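Local structure of putidaredoxin reductase (Pseudomonas putida, 1Q1R) at residues E270-A281 with Q308-L316; Q385-V396 with L408-L419. The protein uses a bound FAD to pass electrons, most likely from NADH, to the iron-sulfur protein putidaredoxin, which supplies the cytochrome P450cam monooxygenase. All blocks are in the same frame, centred on the assembly; numbering follows the deposited sequence.

Contact 1: residues E270-A281 with Q308-L316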
loop_
_atom_site.group_PDB
_atom_site.type_symbol
_atom_site.label_atom_id
_atom_site.label_comp_id
_atom_site.label_asym_id
_atom_site.label_seq_id
_atom_site.Cartn_x
_atom_site.Cartn_y
_atom_site.Cartn_z
ATOM N N GLU A 270 17.068 -2.600 -12.804
ATOM C CA GLU A 270 17.057 -3.966 -12.304
ATOM C C GLU A 270 17.930 -4.146 -11.071
ATOM O O GLU A 270 17.757 -5.102 -10.320
ATOM C CB GLU A 270 17.487 -4.948 -13.406
ATOM C CG GLU A 270 18.896 -4.743 -13.955
ATOM C CD GLU A 270 19.023 -3.543 -14.890
ATOM O OE1 GLU A 270 20.144 -3.300 -15.387
ATOM O OE2 GLU A 270 18.011 -2.847 -15.133
ATOM N N HIS A 271 18.866 -3.226 -10.857
ATOM C CA HIS A 271 19.736 -3.312 -9.689
ATOM C C HIS A 271 19.310 -2.359 -8.574
ATOM O O HIS A 271 20.089 -2.065 -7.666
ATOM C CB HIS A 271 21.187 -3.043 -10.077
ATOM C CG HIS A 271 21.748 -4.054 -11.024
ATOM N ND1 HIS A 271 21.562 -3.981 -12.388
ATOM C CD2 HIS A 271 22.452 -5.190 -10.799
ATOM C CE1 HIS A 271 22.126 -5.029 -12.962
ATOM N NE2 HIS A 271 22.672 -5.778 -12.021
ATOM N N MET A 272 18.067 -1.887 -8.657
ATOM C CA MET A 272 17.495 -0.984 -7.661
ATOM C C MET A 272 18.103 0.417 -7.691
ATOM O O MET A 272 17.713 1.283 -6.903
ATOM C CB MET A 272 17.652 -1.578 -6.255
ATOM C CG MET A 272 17.092 -2.995 -6.086
ATOM S SD MET A 272 15.391 -3.183 -6.679
ATOM C CE MET A 272 14.462 -2.386 -5.347
ATOM N N GLN A 273 19.043 0.639 -8.605
ATOM C CA GLN A 273 19.713 1.933 -8.727
ATOM C C GLN A 273 18.895 2.981 -9.470
ATOM O O GLN A 273 18.152 2.664 -10.397
ATOM C CB GLN A 273 21.047 1.766 -9.456
ATOM C CG GLN A 273 21.989 0.752 -8.839
ATOM C CD GLN A 273 23.212 0.509 -9.707
ATOM O OE1 GLN A 273 24.002 1.417 -9.954
ATOM N NE2 GLN A 273 23.367 -0.721 -10.179
ATOM N N THR A 274 19.039 4.237 -9.059
ATOM C CA THR A 274 18.349 5.344 -9.712
ATOM C C THR A 274 19.296 5.831 -10.808
ATOM O O THR A 274 20.259 5.145 -11.145
ATOM C CB THR A 274 18.107 6.514 -8.743
ATOM O OG1 THR A 274 19.369 7.063 -8.344
ATOM C CG2 THR A 274 17.356 6.042 -7.506
ATOM N N SER A 275 19.034 7.014 -11.353
ATOM C CA SER A 275 19.892 7.571 -12.395
ATOM C C SER A 275 21.320 7.642 -11.865
ATOM O O SER A 275 22.285 7.638 -12.633
ATOM C CB SER A 275 19.422 8.976 -12.773
ATOM O OG SER A 275 18.043 8.984 -13.092
ATOM N N ASP A 276 21.441 7.712 -10.542
ATOM C CA ASP A 276 22.735 7.787 -9.878
ATOM C C ASP A 276 23.071 6.435 -9.265
ATOM O O ASP A 276 22.338 5.925 -8.418
ATOM C CB ASP A 276 22.711 8.878 -8.799
ATOM C CG ASP A 276 24.038 9.020 -8.069
ATOM O OD1 ASP A 276 24.300 10.117 -7.524
ATOM O OD2 ASP A 276 24.816 8.043 -8.024
ATOM N N PRO A 277 24.196 5.839 -9.690
ATOM C CA PRO A 277 24.714 4.541 -9.247
ATOM C C PRO A 277 24.736 4.300 -7.739
ATOM O O PRO A 277 24.389 3.212 -7.278
ATOM C CB PRO A 277 26.120 4.514 -9.841
ATOM C CG PRO A 277 25.947 5.269 -11.115
ATOM C CD PRO A 277 25.108 6.447 -10.678
ATOM N N LEU A 278 25.149 5.305 -6.975
ATOM C CA LEU A 278 25.232 5.164 -5.526
ATOM C C LEU A 278 23.897 5.404 -4.817
ATOM O O LEU A 278 23.801 5.239 -3.602
ATOM C CB LEU A 278 26.294 6.119 -4.955
ATOM C CG LEU A 278 27.707 6.151 -5.560
ATOM C CD1 LEU A 278 28.280 4.745 -5.660
ATOM C CD2 LEU A 278 27.653 6.794 -6.930
ATOM N N ILE A 279 22.871 5.791 -5.570
ATOM C CA ILE A 279 21.558 6.054 -4.981
ATOM C C ILE A 279 20.493 5.072 -5.465
ATOM O O ILE A 279 20.261 4.928 -6.667
ATOM C CB ILE A 279 21.062 7.483 -5.313
ATOM C CG1 ILE A 279 22.107 8.522 -4.892
ATOM C CG2 ILE A 279 19.741 7.754 -4.595
ATOM C CD1 ILE A 279 21.770 9.936 -5.339
ATOM N N MET A 280 19.843 4.402 -4.519
ATOM C CA MET A 280 18.785 3.449 -4.840
ATOM C C MET A 280 17.451 3.952 -4.281
ATOM O O MET A 280 17.427 4.855 -3.444
ATOM C CB MET A 280 19.108 2.076 -4.235
ATOM C CG MET A 280 20.426 1.474 -4.697
ATOM S SD MET A 280 20.773 -0.143 -3.954
ATOM C CE MET A 280 21.143 0.307 -2.326
ATOM N N ALA A 281 16.348 3.380 -4.759
ATOM C CA ALA A 281 15.013 3.741 -4.280
ATOM C C ALA A 281 14.304 2.434 -3.928
ATOM O O ALA A 281 14.628 1.385 -4.487
ATOM C CB ALA A 281 14.240 4.494 -5.348
ATOM N N GLN A 308 11.442 -5.724 -2.410
ATOM C CA GLN A 308 12.409 -4.728 -2.853
ATOM C C GLN A 308 13.496 -4.463 -1.814
ATOM O O GLN A 308 14.671 -4.330 -2.156
ATOM C CB GLN A 308 11.701 -3.417 -3.220
ATOM C CG GLN A 308 10.824 -3.535 -4.453
ATOM C CD GLN A 308 10.334 -2.194 -4.982
ATOM O OE1 GLN A 308 9.557 -2.144 -5.935
ATOM N NE2 GLN A 308 10.789 -1.104 -4.371
ATOM N N ALA A 309 13.108 -4.396 -0.546
ATOM C CA ALA A 309 14.072 -4.143 0.520
ATOM C C ALA A 309 15.069 -5.295 0.649
ATOM O O ALA A 309 16.252 -5.083 0.917
ATOM C CB ALA A 309 13.341 -3.925 1.845
ATOM N N ARG A 310 14.589 -6.517 0.464
ATOM C CA ARG A 310 15.461 -7.678 0.558
ATOM C C ARG A 310 16.420 -7.747 -0.631
ATOM O O ARG A 310 17.564 -8.178 -0.490
ATOM C CB ARG A 310 14.616 -8.952 0.671
ATOM C CG ARG A 310 14.080 -9.138 2.084
ATOM C CD ARG A 310 12.826 -9.989 2.169
ATOM N NE ARG A 310 12.322 -10.004 3.544
ATOM C CZ ARG A 310 11.159 -10.527 3.919
ATOM N NH1 ARG A 310 10.358 -11.088 3.021
ATOM N NH2 ARG A 310 10.795 -10.486 5.196
ATOM N N LYS A 311 15.957 -7.297 -1.792
ATOM C CA LYS A 311 16.776 -7.301 -2.995
ATOM C C LYS A 311 17.930 -6.311 -2.837
ATOM O O LYS A 311 19.070 -6.608 -3.204
ATOM C CB LYS A 311 15.922 -6.930 -4.209
ATOM C CG LYS A 311 16.658 -6.993 -5.542
ATOM C CD LYS A 311 15.714 -6.702 -6.695
ATOM C CE LYS A 311 16.434 -6.763 -8.039
ATOM N NZ LYS A 311 15.511 -6.501 -9.185
ATOM N N ILE A 312 17.631 -5.137 -2.283
ATOM C CA ILE A 312 18.649 -4.115 -2.064
ATOM C C ILE A 312 19.715 -4.624 -1.099
ATOM O O ILE A 312 20.911 -4.479 -1.346
ATOM C CB ILE A 312 18.034 -2.817 -1.487
ATOM C CG1 ILE A 312 17.265 -2.078 -2.586
ATOM C CG2 ILE A 312 19.128 -1.937 -0.889
ATOM C CD1 ILE A 312 16.690 -0.743 -2.153
ATOM N N ALA A 313 19.273 -5.218 0.003
ATOM C CA ALA A 313 20.186 -5.747 1.005
ATOM C C ALA A 313 21.116 -6.780 0.383
ATOM O O ALA A 313 22.312 -6.820 0.682
ATOM C CB ALA A 313 19.400 -6.376 2.146
ATOM N N ALA A 314 20.555 -7.617 -0.481
ATOM C CA ALA A 314 21.324 -8.656 -1.150
ATOM C C ALA A 314 22.414 -8.045 -2.029
ATOM O O ALA A 314 23.594 -8.374 -1.896
ATOM C CB ALA A 314 20.396 -9.525 -1.996
ATOM N N ILE A 315 22.010 -7.148 -2.920
ATOM C CA ILE A 315 22.937 -6.494 -3.835
ATOM C C ILE A 315 24.072 -5.745 -3.133
ATOM O O ILE A 315 25.240 -5.893 -3.500
ATOM C CB ILE A 315 22.189 -5.517 -4.762
ATOM C CG1 ILE A 315 21.184 -6.292 -5.620
ATOM C CG2 ILE A 315 23.180 -4.761 -5.637
ATOM C CD1 ILE A 315 20.280 -5.419 -6.462
ATOM N N LEU A 316 23.734 -4.947 -2.125
ATOM C CA LEU A 316 24.743 -4.184 -1.397
ATOM C C LEU A 316 25.681 -5.076 -0.594
ATOM O O LEU A 316 26.724 -4.625 -0.122
ATOM C CB LEU A 316 24.077 -3.181 -0.453
ATOM C CG LEU A 316 23.243 -2.061 -1.075
ATOM C CD1 LEU A 316 22.711 -1.168 0.038
ATOM C CD2 LEU A 316 24.088 -1.254 -2.050
#

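Contact 2: residues Q385-V396 with L408-L419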
loop_
_atom_site.group_PDB
_atom_site.type_symbol
_atom_site.label_atom_id
_atom_site.label_comp_id
_atom_site.label_asym_id
_atom_site.label_seq_id
_atom_site.Cartn_x
_atom_site.Cartn_y
_atom_site.Cartn_z
ATOM N N GLN A 385 -1.740 -21.181 -4.807
ATOM C CA GLN A 385 -1.621 -21.884 -6.078
ATOM C C GLN A 385 -1.608 -20.896 -7.240
ATOM O O GLN A 385 -0.909 -21.105 -8.230
ATOM C CB GLN A 385 -2.773 -22.881 -6.245
ATOM C CG GLN A 385 -2.786 -23.964 -5.181
ATOM C CD GLN A 385 -4.005 -24.861 -5.266
ATOM O OE1 GLN A 385 -5.139 -24.384 -5.300
ATOM N NE2 GLN A 385 -3.776 -26.172 -5.289
ATOM N N SER A 386 -2.373 -19.815 -7.112
ATOM C CA SER A 386 -2.440 -18.807 -8.164
ATOM C C SER A 386 -1.129 -18.041 -8.320
ATOM O O SER A 386 -0.797 -17.599 -9.420
ATOM C CB SER A 386 -3.591 -17.830 -7.901
ATOM O OG SER A 386 -4.845 -18.488 -7.995
ATOM N N LYS A 387 -0.391 -17.876 -7.225
ATOM C CA LYS A 387 0.894 -17.179 -7.283
ATOM C C LYS A 387 1.802 -17.930 -8.242
ATOM O O LYS A 387 2.500 -17.336 -9.061
ATOM C CB LYS A 387 1.577 -17.159 -5.914
ATOM C CG LYS A 387 1.041 -16.165 -4.912
ATOM C CD LYS A 387 1.907 -16.242 -3.660
ATOM C CE LYS A 387 1.618 -15.125 -2.684
ATOM N NZ LYS A 387 2.486 -15.255 -1.477
ATOM N N GLN A 388 1.785 -19.251 -8.118
ATOM C CA GLN A 388 2.595 -20.123 -8.955
ATOM C C GLN A 388 2.215 -19.970 -10.429
ATOM O O GLN A 388 3.083 -19.897 -11.299
ATOM C CB GLN A 388 2.402 -21.572 -8.499
ATOM C CG GLN A 388 3.239 -22.596 -9.237
ATOM C CD GLN A 388 2.967 -24.015 -8.763
ATOM O OE1 GLN A 388 3.619 -24.966 -9.204
ATOM N NE2 GLN A 388 1.997 -24.165 -7.861
ATOM N N ILE A 389 0.916 -19.921 -10.705
ATOM C CA ILE A 389 0.425 -19.775 -12.075
ATOM C C ILE A 389 0.929 -18.480 -12.718
ATOM O O ILE A 389 1.345 -18.473 -13.880
ATOM C CB ILE A 389 -1.129 -19.793 -12.110
ATOM C CG1 ILE A 389 -1.640 -21.179 -11.718
ATOM C CG2 ILE A 389 -1.638 -19.416 -13.500
ATOM C CD1 ILE A 389 -3.128 -21.233 -11.415
ATOM N N ILE A 390 0.896 -17.389 -11.956
ATOM C CA ILE A 390 1.336 -16.089 -12.454
ATOM C C ILE A 390 2.853 -15.997 -12.560
ATOM O O ILE A 390 3.391 -15.644 -13.610
ATOM C CB ILE A 390 0.855 -14.935 -11.531
ATOM C CG1 ILE A 390 -0.662 -14.990 -11.364
ATOM C CG2 ILE A 390 1.277 -13.590 -12.108
ATOM C CD1 ILE A 390 -1.423 -14.900 -12.659
ATOM N N THR A 391 3.538 -16.313 -11.467
ATOM C CA THR A 391 4.994 -16.241 -11.429
ATOM C C THR A 391 5.671 -17.123 -12.471
ATOM O O THR A 391 6.639 -16.706 -13.105
ATOM C CB THR A 391 5.538 -16.625 -10.038
ATOM O OG1 THR A 391 4.965 -15.767 -9.042
ATOM C CG2 THR A 391 7.059 -16.488 -10.005
ATOM N N ASP A 392 5.163 -18.339 -12.654
ATOM C CA ASP A 392 5.759 -19.254 -13.621
ATOM C C ASP A 392 5.101 -19.254 -14.997
ATOM O O ASP A 392 5.451 -20.067 -15.855
ATOM C CB ASP A 392 5.775 -20.676 -13.060
ATOM C CG ASP A 392 6.614 -20.788 -11.811
ATOM O OD1 ASP A 392 7.733 -20.237 -11.807
ATOM O OD2 ASP A 392 6.163 -21.426 -10.837
ATOM N N ARG A 393 4.154 -18.346 -15.215
ATOM C CA ARG A 393 3.481 -18.271 -16.507
ATOM C C ARG A 393 2.952 -19.636 -16.944
ATOM O O ARG A 393 3.150 -20.047 -18.087
ATOM C CB ARG A 393 4.456 -17.747 -17.562
ATOM C CG ARG A 393 4.319 -16.274 -17.882
ATOM C CD ARG A 393 3.001 -15.997 -18.592
ATOM N NE ARG A 393 2.992 -14.684 -19.229
ATOM C CZ ARG A 393 3.836 -14.317 -20.190
ATOM N NH1 ARG A 393 4.758 -15.168 -20.628
ATOM N NH2 ARG A 393 3.759 -13.102 -20.717
ATOM N N LEU A 394 2.282 -20.340 -16.038
ATOM C CA LEU A 394 1.750 -21.658 -16.362
ATOM C C LEU A 394 0.554 -21.593 -17.309
ATOM O O LEU A 394 -0.383 -20.823 -17.095
ATOM C CB LEU A 394 1.350 -22.399 -15.087
ATOM C CG LEU A 394 2.456 -22.694 -14.074
ATOM C CD1 LEU A 394 1.894 -23.548 -12.957
ATOM C CD2 LEU A 394 3.609 -23.409 -14.752
ATOM N N PRO A 395 0.576 -22.414 -18.371
ATOM C CA PRO A 395 -0.497 -22.472 -19.371
ATOM C C PRO A 395 -1.749 -23.212 -18.898
ATOM O O PRO A 395 -2.177 -24.189 -19.520
ATOM C CB PRO A 395 0.179 -23.173 -20.544
ATOM C CG PRO A 395 1.088 -24.139 -19.856
ATOM C CD PRO A 395 1.694 -23.297 -18.749
ATOM N N VAL A 396 -2.337 -22.754 -17.800
ATOM C CA VAL A 396 -3.538 -23.392 -17.277
ATOM C C VAL A 396 -4.702 -23.249 -18.257
ATOM O O VAL A 396 -4.858 -22.208 -18.896
ATOM C CB VAL A 396 -3.959 -22.783 -15.928
ATOM C CG1 VAL A 396 -2.928 -23.113 -14.865
ATOM C CG2 VAL A 396 -4.129 -21.274 -16.067
ATOM N N LEU A 408 -7.741 -26.994 -8.628
ATOM C CA LEU A 408 -6.774 -26.108 -9.258
ATOM C C LEU A 408 -5.413 -26.791 -9.339
ATOM O O LEU A 408 -4.670 -26.603 -10.302
ATOM C CB LEU A 408 -6.685 -24.800 -8.464
ATOM C CG LEU A 408 -6.132 -23.564 -9.175
ATOM C CD1 LEU A 408 -6.867 -23.335 -10.492
ATOM C CD2 LEU A 408 -6.291 -22.352 -8.258
ATOM N N LYS A 409 -5.100 -27.601 -8.333
ATOM C CA LYS A 409 -3.834 -28.324 -8.296
ATOM C C LYS A 409 -3.673 -29.187 -9.550
ATOM O O LYS A 409 -2.597 -29.239 -10.138
ATOM C CB LYS A 409 -3.770 -29.225 -7.060
ATOM C CG LYS A 409 -2.449 -29.978 -6.919
ATOM C CD LYS A 409 -2.611 -31.267 -6.113
ATOM C CE LYS A 409 -3.146 -31.008 -4.713
ATOM N NZ LYS A 409 -3.323 -32.279 -3.945
ATOM N N GLU A 410 -4.743 -29.861 -9.959
ATOM C CA GLU A 410 -4.678 -30.716 -11.140
ATOM C C GLU A 410 -4.621 -29.917 -12.434
ATOM O O GLU A 410 -4.016 -30.357 -13.410
ATOM C CB GLU A 410 -5.853 -31.697 -11.161
ATOM C CG GLU A 410 -5.714 -32.813 -10.125
ATOM C CD GLU A 410 -4.330 -33.482 -10.158
ATOM O OE1 GLU A 410 -3.979 -34.125 -11.181
ATOM O OE2 GLU A 410 -3.587 -33.358 -9.153
ATOM N N ILE A 411 -5.239 -28.740 -12.441
ATOM C CA ILE A 411 -5.211 -27.887 -13.623
ATOM C C ILE A 411 -3.760 -27.442 -13.798
ATOM O O ILE A 411 -3.226 -27.392 -14.912
ATOM C CB ILE A 411 -6.117 -26.649 -13.438
ATOM C CG1 ILE A 411 -7.575 -27.098 -13.291
ATOM C CG2 ILE A 411 -5.962 -25.703 -14.622
ATOM C CD1 ILE A 411 -8.551 -25.978 -12.956
ATOM N N ILE A 412 -3.122 -27.137 -12.674
ATOM C CA ILE A 412 -1.733 -26.710 -12.670
ATOM C C ILE A 412 -0.827 -27.860 -13.095
ATOM O O ILE A 412 0.084 -27.678 -13.902
ATOM C CB ILE A 412 -1.327 -26.216 -11.268
ATOM C CG1 ILE A 412 -2.093 -24.927 -10.944
ATOM C CG2 ILE A 412 0.184 -26.014 -11.196
ATOM C CD1 ILE A 412 -1.951 -24.471 -9.509
ATOM N N ALA A 413 -1.087 -29.046 -12.559
ATOM C CA ALA A 413 -0.291 -30.220 -12.895
ATOM C C ALA A 413 -0.303 -30.443 -14.400
ATOM O O ALA A 413 0.740 -30.670 -15.017
ATOM C CB ALA A 413 -0.841 -31.448 -12.178
ATOM N N ALA A 414 -1.488 -30.363 -14.992
ATOM C CA ALA A 414 -1.630 -30.563 -16.427
ATOM C C ALA A 414 -0.827 -29.532 -17.218
ATOM O O ALA A 414 -0.154 -29.874 -18.189
ATOM C CB ALA A 414 -3.100 -30.497 -16.815
ATOM N N ALA A 415 -0.906 -28.271 -16.803
ATOM C CA ALA A 415 -0.183 -27.197 -17.480
ATOM C C ALA A 415 1.323 -27.451 -17.445
ATOM O O ALA A 415 2.016 -27.280 -18.445
ATOM C CB ALA A 415 -0.509 -25.855 -16.829
ATOM N N LYS A 416 1.825 -27.864 -16.288
ATOM C CA LYS A 416 3.248 -28.145 -16.132
ATOM C C LYS A 416 3.669 -29.357 -16.965
ATOM O O LYS A 416 4.734 -29.353 -17.582
ATOM C CB LYS A 416 3.565 -28.377 -14.651
ATOM C CG LYS A 416 3.292 -27.150 -13.789
ATOM C CD LYS A 416 3.171 -27.480 -12.308
ATOM C CE LYS A 416 4.489 -27.921 -11.702
ATOM N NZ LYS A 416 4.364 -28.093 -10.220
ATOM N N ALA A 417 2.823 -30.382 -16.993
ATOM C CA ALA A 417 3.107 -31.604 -17.743
ATOM C C ALA A 417 3.153 -31.352 -19.244
ATOM O O ALA A 417 3.865 -32.041 -19.983
ATOM C CB ALA A 417 2.056 -32.660 -17.434
ATOM N N GLU A 418 2.385 -30.365 -19.688
ATOM C CA GLU A 418 2.325 -30.018 -21.097
ATOM C C GLU A 418 3.644 -29.421 -21.572
ATOM O O GLU A 418 4.083 -29.671 -22.697
ATOM C CB GLU A 418 1.190 -29.026 -21.329
ATOM C CG GLU A 418 0.870 -28.783 -22.781
ATOM C CD GLU A 418 -0.381 -27.951 -22.950
ATOM O OE1 GLU A 418 -0.358 -26.760 -22.570
ATOM O OE2 GLU A 418 -1.388 -28.494 -23.450
ATOM N N LEU A 419 4.270 -28.633 -20.705
ATOM C CA LEU A 419 5.545 -27.994 -21.014
ATOM C C LEU A 419 6.658 -29.035 -21.150
ATOM O O LEU A 419 7.503 -28.949 -22.041
ATOM C CB LEU A 419 5.922 -27.008 -19.900
ATOM C CG LEU A 419 4.918 -25.920 -19.504
ATOM C CD1 LEU A 419 5.430 -25.179 -18.279
ATOM C CD2 LEU A 419 4.708 -24.957 -20.662
HETATM O O HOH W 1 -6.278 -27.833 -5.509
#

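Contact 1: residues E270-A281 with Q308-L316
The side chain of Met272 meets three residues of helix 308-316 in turn: Ile312, Lys311 and Gln308. CB and CG both rest on CG1 of Ile312, with CG to CG1 at 3.6 Å. SD turns onto the lysine chain, 3.5 Å from CD of Lys311, and CE ends at 3.6 Å from CB of Gln308. Bends at both chi2 and chi3 curl the thioether, which carries the methyl back along the helix toward its N-terminal side instead of straight out. The Lys311 chain is fully extended, its CG opposite the backbone N (chi1 -176°), and this length brings NZ to O of Glu270 at 2.9 Å. The ammonium group reaches that carbonyl 27° from its plane. Replacing Lys311 by an alanine would probably leave the Glu270 carbonyl without this donor and uncover the sulfur of Met272. Strand 279-281 is an outermost strand of the five-stranded parallel sheet whose GxGxxG-type turn after strand 6-10 probably contacts FAD through backbone amides, as expected for the glutathione reductase fold; the strand and the helix axis run nearly antiparallel, at 157° and 10.3 Å. From the strand, Met280 and Ile312 run alongside each other, pointing opposite ways, with SD of Met280 lying 3.9 Å from CG2 of Ile312. A backbone bond from Ala281 N to Met272 O holds the preceding loop against the strand. Ile315 completes the surface, its CD1 3.6 Å from O of His271.

Contact 2: residues Q385-V396 with L408-L419
Ile412 overlaps three residues of 385-396: its CG1-CD1 branch lies on Ile389 and Gln385, its CG2 methyl on Leu394. CG1 lies 3.9 Å from CG1 of Ile389, the two chains crossing at a slant, while CD1 reaches CB of Gln385 at 3.7 Å. CG2, placed opposite the backbone N by the residue's chi1 of -67°, meets CD1 of Leu394 at 3.5 Å, a tight carbon pair. Leu394 also lays both methyls along the aliphatic part of Lys416. At one end, Gln385 sets OE1 against CB of Leu408; its amide nitrogen NE2 gives a hydrogen bond to a water at 3.0 Å, and the same water accepts from the backbone N of Lys409, so one solvent molecule bridges the two helices. A second polar link, Lys416 NZ to OE1 of Gln388 at 3.4 Å, is weak, and the two side chains cross there at about a right angle. Past the helix, Arg393 with its positive phi is the C-prime residue of a Schellman motif, evidenced by Leu394 N bonding to O of Ile389 and Arg393 N to O of Ile390. This turns the chain so that Leu394, Pro395 and Val396 face the helix 408-419. Pro395 is the centre of an inverse gamma turn; its ring CG meets CD2 of Leu419 at 3.8 Å and also packs on CB of Ala415. Val396 puts CB 3.8 Å from CG2 of Ile411. The axes of helices 385-391 and 408-419 lie 10.7 Å apart and cross at 23°. Ser386, Ile389 and Val396 rest on strand 370-377 of the antiparallel sheet, Leu408 touches Phe364 of strand 360-367, and the short helix 398-401 covers Val396, Leu408 and Ile411.

In the fold
After strand 105-108 the chain goes off to build a second parallel sheet, then returns through 270-281, where 279-281 joins the first sheet at its edge. The 26 residues between its segments, mostly strands 286-290 and 295-298 plus the start of helix 302-316, form the loop that contact 1 closes, tying the sheet edge to that helix. The chain then makes the antiparallel sheet formed between residues 328 and 377 before contact 2 joins helix 380-391 to the last helix, 408-421, looping out only 11 residues. The contacts follow in series, neither nested nor crossed. Their centres lie 31 Å apart, one in the FAD-binding part and the other in the C-terminal domain.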